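Long-range contacts in ABC-type amino acid transport system, periplasmic component (PDB 4YMX), which binds arginine in the cleft between its two lobes, probably to deliver the amino acid to its partner ABC transporter: residues 100-104 / 223-227; 194-198 / 208-212. The contacts are given in a common frame with arbitrary orientation. Where two conformers were deposited one is given. Residues are numbered along the deposited sequence.

Contact 1. Residues 100-104 / 223-227; sequences VDMVI and AVAVA
V224 lays its CG1 against CB of M102 (4.2 Å) and its CG2 against CD1 of I104 (3.9 Å), bridging two residues of 100-104. Strands 102-103 and 222-227 run antiparallel (CA 101 to 104 against CA 223 to 227, 163° apart) inside the mixed five-stranded sheet of one lobe of a periplasmic-binding-protein fold. Segment 223-227 and residues 102-104 are extended, while D101 bends out of beta geometry (phi/psi -93/-28°). V103 and A225 form a hydrogen-bonded pair, CA atoms 5.0 Å apart: V103 N to A225 O is 2.8 Å, A225 N to V103 O 3.0 Å. Their CB atoms meet at 4.2 Å on one face. On the other, M102 CB is 4.1 Å from V226 CG1. M102 (chi1 p, then t, t) leads its end away from 223-227, and its side chain touches I73 of helix 65-77, while helix 231-247 packs on V224 and V226. Past them, a water donates to D101 O at 2.7 Å and accepts from A227 N at 2.9 Å.

Contact 2. Residues 194-198 / 208-212; sequences DTVAK and KILYM
I209, Y211 and D194 carry most of this small interface, in which 190 Å² is buried between the first turn of helix 194-201 and residues 208-212, on and just after an edge strand. Segment 194-198 is regular helix, with K198 N bonded to D194 O at 2.9 Å; residues 208-210 are extended. Their axes run nearly antiparallel, at 163°, and approach to 9.4 Å. I209 points at the helix with chi1 m and chi2 t, so that its CD1 lies 3.7 Å from each of A197 CB, K198 CG and D194 OD1. The nearest CA atoms, those of A197 and I209, are 7.2 Å apart. Y211 (chi1 m, chi2 -87°) starts out sideways, yet its ring brings OH back to the helix, where it donates a short 2.6 Å hydrogen bond to D194 OD1. K198 extends beside this pair, CE 3.4 Å from Y211 OH and NZ 3.9 Å from D194 OD2, a long salt bridge. In the second lobe, strand 189-193, helix 194-201 and strand 207-210 make a beta-alpha-beta crossover, two parallel strands with antiparallel 128-133 between them; this contact packs its helix against its second strand. The helix lies on one face of the five-stranded sheet, beside its edge strand: D194 and I209 touch V129, and A197 touches V131, of strand 128-133, to which K208 and L210 bond through the backbones of V132 and V130.

Contacts 1 and 2 sit on opposite sides of the chain's centre, contact 1 within the sheet of one lobe, contact 2 between a helix and the edge strand of the sheet of the other, with centres 26 Å and nearest atoms about 11 Å apart. Contact 2 is nested within the chain loop that contact 1 closes, and strand 222-227 is the next strand after 207-210, so the chain passes from one lobe to the other between them. Arginine is bound between the lobes: the V103 side chain is about 8 Å from it and that of D194 about 11 Å. Neither touches the ligand, but I104 leads into the pocket residues A105 to T108, and D194 directly follows pocket residue E193.

Contact 1. Residues 100-104 / 223-227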
loop_
_atom_site.group_PDB
_atom_site.type_symbol
_atom_site.label_atom_id
_atom_site.label_comp_id
_atom_site.label_asym_id
_atom_site.label_seq_id
_atom_site.Cartn_x
_atom_site.Cartn_y
_atom_site.Cartn_z
ATOM N N VAL A 100 -4.472 -11.886 12.627
ATOM C CA VAL A 100 -3.720 -12.310 11.443
ATOM C C VAL A 100 -2.300 -12.616 11.908
ATOM O O VAL A 100 -1.882 -12.146 12.972
ATOM C CB VAL A 100 -3.681 -11.237 10.309
ATOM C CG1 VAL A 100 -5.077 -10.872 9.843
ATOM C CG2 VAL A 100 -2.925 -10.001 10.757
ATOM N N ASP A 101 -1.567 -13.402 11.123
ATOM C CA ASP A 101 -0.186 -13.757 11.447
ATOM C C ASP A 101 0.839 -12.813 10.820
ATOM O O ASP A 101 1.938 -12.638 11.339
ATOM C CB ASP A 101 0.120 -15.180 10.975
ATOM C CG ASP A 101 -0.813 -16.208 11.568
ATOM O OD1 ASP A 101 -1.025 -16.175 12.797
ATOM O OD2 ASP A 101 -1.333 -17.048 10.805
ATOM N N MET A 102 0.482 -12.223 9.686
ATOM C CA MET A 102 1.358 -11.285 9.011
ATOM C C MET A 102 0.515 -10.315 8.212
ATOM O O MET A 102 -0.643 -10.604 7.884
ATOM C CB MET A 102 2.371 -11.997 8.099
ATOM C CG MET A 102 1.751 -12.705 6.904
ATOM S SD MET A 102 3.015 -13.512 5.910
ATOM C CE MET A 102 2.006 -14.394 4.723
ATOM N N VAL A 103 1.101 -9.160 7.926
ATOM C CA VAL A 103 0.462 -8.168 7.080
ATOM C C VAL A 103 1.376 -7.876 5.903
ATOM O O VAL A 103 2.565 -7.595 6.075
ATOM C CB VAL A 103 0.169 -6.861 7.847
ATOM C CG1 VAL A 103 -0.172 -5.727 6.880
ATOM C CG2 VAL A 103 -0.947 -7.072 8.869
ATOM N N ILE A 104 0.824 -7.975 4.698
ATOM C CA ILE A 104 1.517 -7.527 3.503
ATOM C C ILE A 104 0.535 -6.611 2.791
ATOM O O ILE A 104 -0.512 -7.056 2.333
ATOM C CB ILE A 104 1.945 -8.690 2.591
ATOM C CG1 ILE A 104 2.491 -9.861 3.423
ATOM C CG2 ILE A 104 3.003 -8.204 1.621
ATOM C CD1 ILE A 104 3.152 -10.961 2.581
ATOM N N ALA A 223 7.444 -3.351 3.415
ATOM C CA ALA A 223 7.983 -4.515 4.115
ATOM C C ALA A 223 6.840 -5.330 4.692
ATOM O O ALA A 223 5.725 -4.830 4.817
ATOM C CB ALA A 223 8.943 -4.082 5.217
ATOM N N VAL A 224 7.120 -6.583 5.044
ATOM C CA VAL A 224 6.127 -7.448 5.674
ATOM C C VAL A 224 6.132 -7.193 7.174
ATOM O O VAL A 224 7.196 -7.070 7.783
ATOM C CB VAL A 224 6.429 -8.937 5.408
ATOM C CG1 VAL A 224 5.454 -9.829 6.159
ATOM C CG2 VAL A 224 6.370 -9.228 3.918
ATOM N N ALA A 225 4.945 -7.087 7.765
ATOM C CA ALA A 225 4.835 -6.945 9.218
ATOM C C ALA A 225 4.382 -8.230 9.888
ATOM O O ALA A 225 3.524 -8.968 9.374
ATOM C CB ALA A 225 3.890 -5.811 9.593
ATOM N N VAL A 226 5.021 -8.541 11.017
ATOM C CA VAL A 226 4.585 -9.633 11.885
ATOM C C VAL A 226 4.444 -9.104 13.301
ATOM O O VAL A 226 4.925 -8.013 13.621
ATOM C CB VAL A 226 5.547 -10.861 11.876
ATOM C CG1 VAL A 226 5.687 -11.434 10.466
ATOM C CG2 VAL A 226 6.914 -10.498 12.465
ATOM N N ALA A 227 3.789 -9.878 14.159
ATOM C CA ALA A 227 3.609 -9.462 15.543
ATOM C C ALA A 227 4.955 -9.291 16.241
ATOM O O ALA A 227 5.929 -9.991 15.935
ATOM C CB ALA A 227 2.759 -10.456 16.291
HETATM O O HOH W 1 2.642 -12.545 13.894
#

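Contact 2. Residues 194-198 / 208-212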
loop_
_atom_site.group_PDB
_atom_site.type_symbol
_atom_site.label_atom_id
_atom_site.label_comp_id
_atom_site.label_asym_id
_atom_site.label_seq_id
_atom_site.Cartn_x
_atom_site.Cartn_y
_atom_site.Cartn_z
ATOM N N ASP A 194 2.921 6.398 -6.011
ATOM C CA ASP A 194 3.041 6.538 -7.459
ATOM C C ASP A 194 2.524 5.327 -8.228
ATOM O O ASP A 194 1.718 5.453 -9.144
ATOM C CB ASP A 194 4.519 6.770 -7.808
ATOM C CG ASP A 194 4.749 7.029 -9.289
ATOM O OD1 ASP A 194 3.855 7.583 -9.954
ATOM O OD2 ASP A 194 5.849 6.684 -9.779
ATOM N N THR A 195 2.986 4.138 -7.861
ATOM C CA THR A 195 2.603 2.949 -8.620
ATOM C C THR A 195 1.111 2.671 -8.521
ATOM O O THR A 195 0.493 2.186 -9.469
ATOM C CB THR A 195 3.388 1.712 -8.188
ATOM O OG1 THR A 195 3.206 1.497 -6.786
ATOM C CG2 THR A 195 4.865 1.892 -8.506
ATOM N N VAL A 196 0.534 2.973 -7.365
ATOM C CA VAL A 196 -0.901 2.804 -7.190
ATOM C C VAL A 196 -1.702 3.854 -7.973
ATOM O O VAL A 196 -2.710 3.521 -8.609
ATOM C CB VAL A 196 -1.264 2.801 -5.694
ATOM C CG1 VAL A 196 -2.764 2.709 -5.505
ATOM C CG2 VAL A 196 -0.593 1.613 -5.006
ATOM N N ALA A 197 -1.252 5.105 -7.934
ATOM C CA ALA A 197 -1.865 6.140 -8.765
ATOM C C ALA A 197 -1.863 5.736 -10.242
ATOM O O ALA A 197 -2.861 5.919 -10.944
ATOM C CB ALA A 197 -1.162 7.474 -8.574
ATOM N N LYS A 198 -0.747 5.192 -10.721
ATOM C CA LYS A 198 -0.681 4.783 -12.123
ATOM C C LYS A 198 -1.730 3.715 -12.435
ATOM O O LYS A 198 -2.381 3.748 -13.480
ATOM C CB LYS A 198 0.724 4.299 -12.493
ATOM C CG LYS A 198 1.795 5.376 -12.447
ATOM C CD LYS A 198 3.113 4.804 -12.949
ATOM C CE LYS A 198 4.215 5.840 -12.961
ATOM N NZ LYS A 198 5.518 5.231 -13.380
ATOM N N LYS A 208 -4.287 13.144 -13.482
ATOM C CA LYS A 208 -2.850 13.147 -13.728
ATOM C C LYS A 208 -2.079 13.119 -12.417
ATOM O O LYS A 208 -2.595 13.510 -11.365
ATOM C CB LYS A 208 -2.430 14.362 -14.567
ATOM C CG LYS A 208 -2.646 15.686 -13.876
ATOM C CD LYS A 208 -2.292 16.850 -14.782
ATOM C CE LYS A 208 -2.625 18.151 -14.079
ATOM N NZ LYS A 208 -2.282 19.311 -14.951
ATOM N N ILE A 209 -0.840 12.652 -12.492
ATOM C CA ILE A 209 0.043 12.599 -11.343
ATOM C C ILE A 209 0.954 13.820 -11.368
ATOM O O ILE A 209 1.529 14.152 -12.409
ATOM C CB ILE A 209 0.894 11.330 -11.397
ATOM C CG1 ILE A 209 -0.016 10.105 -11.304
ATOM C CG2 ILE A 209 1.934 11.320 -10.284
ATOM C CD1 ILE A 209 0.691 8.773 -11.555
ATOM N N LEU A 210 1.066 14.489 -10.226
ATOM C CA LEU A 210 2.065 15.529 -10.033
ATOM C C LEU A 210 3.169 14.993 -9.128
ATOM O O LEU A 210 2.922 14.585 -7.979
ATOM C CB LEU A 210 1.447 16.796 -9.441
ATOM C CG LEU A 210 0.335 17.400 -10.295
ATOM C CD1 LEU A 210 -0.266 18.631 -9.633
ATOM C CD2 LEU A 210 0.845 17.729 -11.692
ATOM N N TYR A 211 4.385 14.965 -9.664
ATOM C CA TYR A 211 5.562 14.538 -8.914
ATOM C C TYR A 211 6.151 15.723 -8.163
ATOM O O TYR A 211 6.955 16.483 -8.707
ATOM C CB TYR A 211 6.600 13.911 -9.859
ATOM C CG TYR A 211 6.094 12.616 -10.449
ATOM C CD1 TYR A 211 6.277 11.416 -9.782
ATOM C CD2 TYR A 211 5.395 12.595 -11.647
ATOM C CE1 TYR A 211 5.795 10.226 -10.297
ATOM C CE2 TYR A 211 4.896 11.405 -12.171
ATOM C CZ TYR A 211 5.107 10.225 -11.487
ATOM O OH TYR A 211 4.611 9.050 -12.003
ATOM N N MET A 212 5.741 15.894 -6.914
ATOM C CA MET A 212 6.227 17.007 -6.102
ATOM C C MET A 212 7.272 16.508 -5.127
ATOM O O MET A 212 6.992 15.599 -4.347
ATOM C CB MET A 212 5.070 17.619 -5.324
ATOM C CG MET A 212 3.900 18.030 -6.188
ATOM S SD MET A 212 2.657 18.836 -5.184
ATOM C CE MET A 212 1.453 19.293 -6.418
#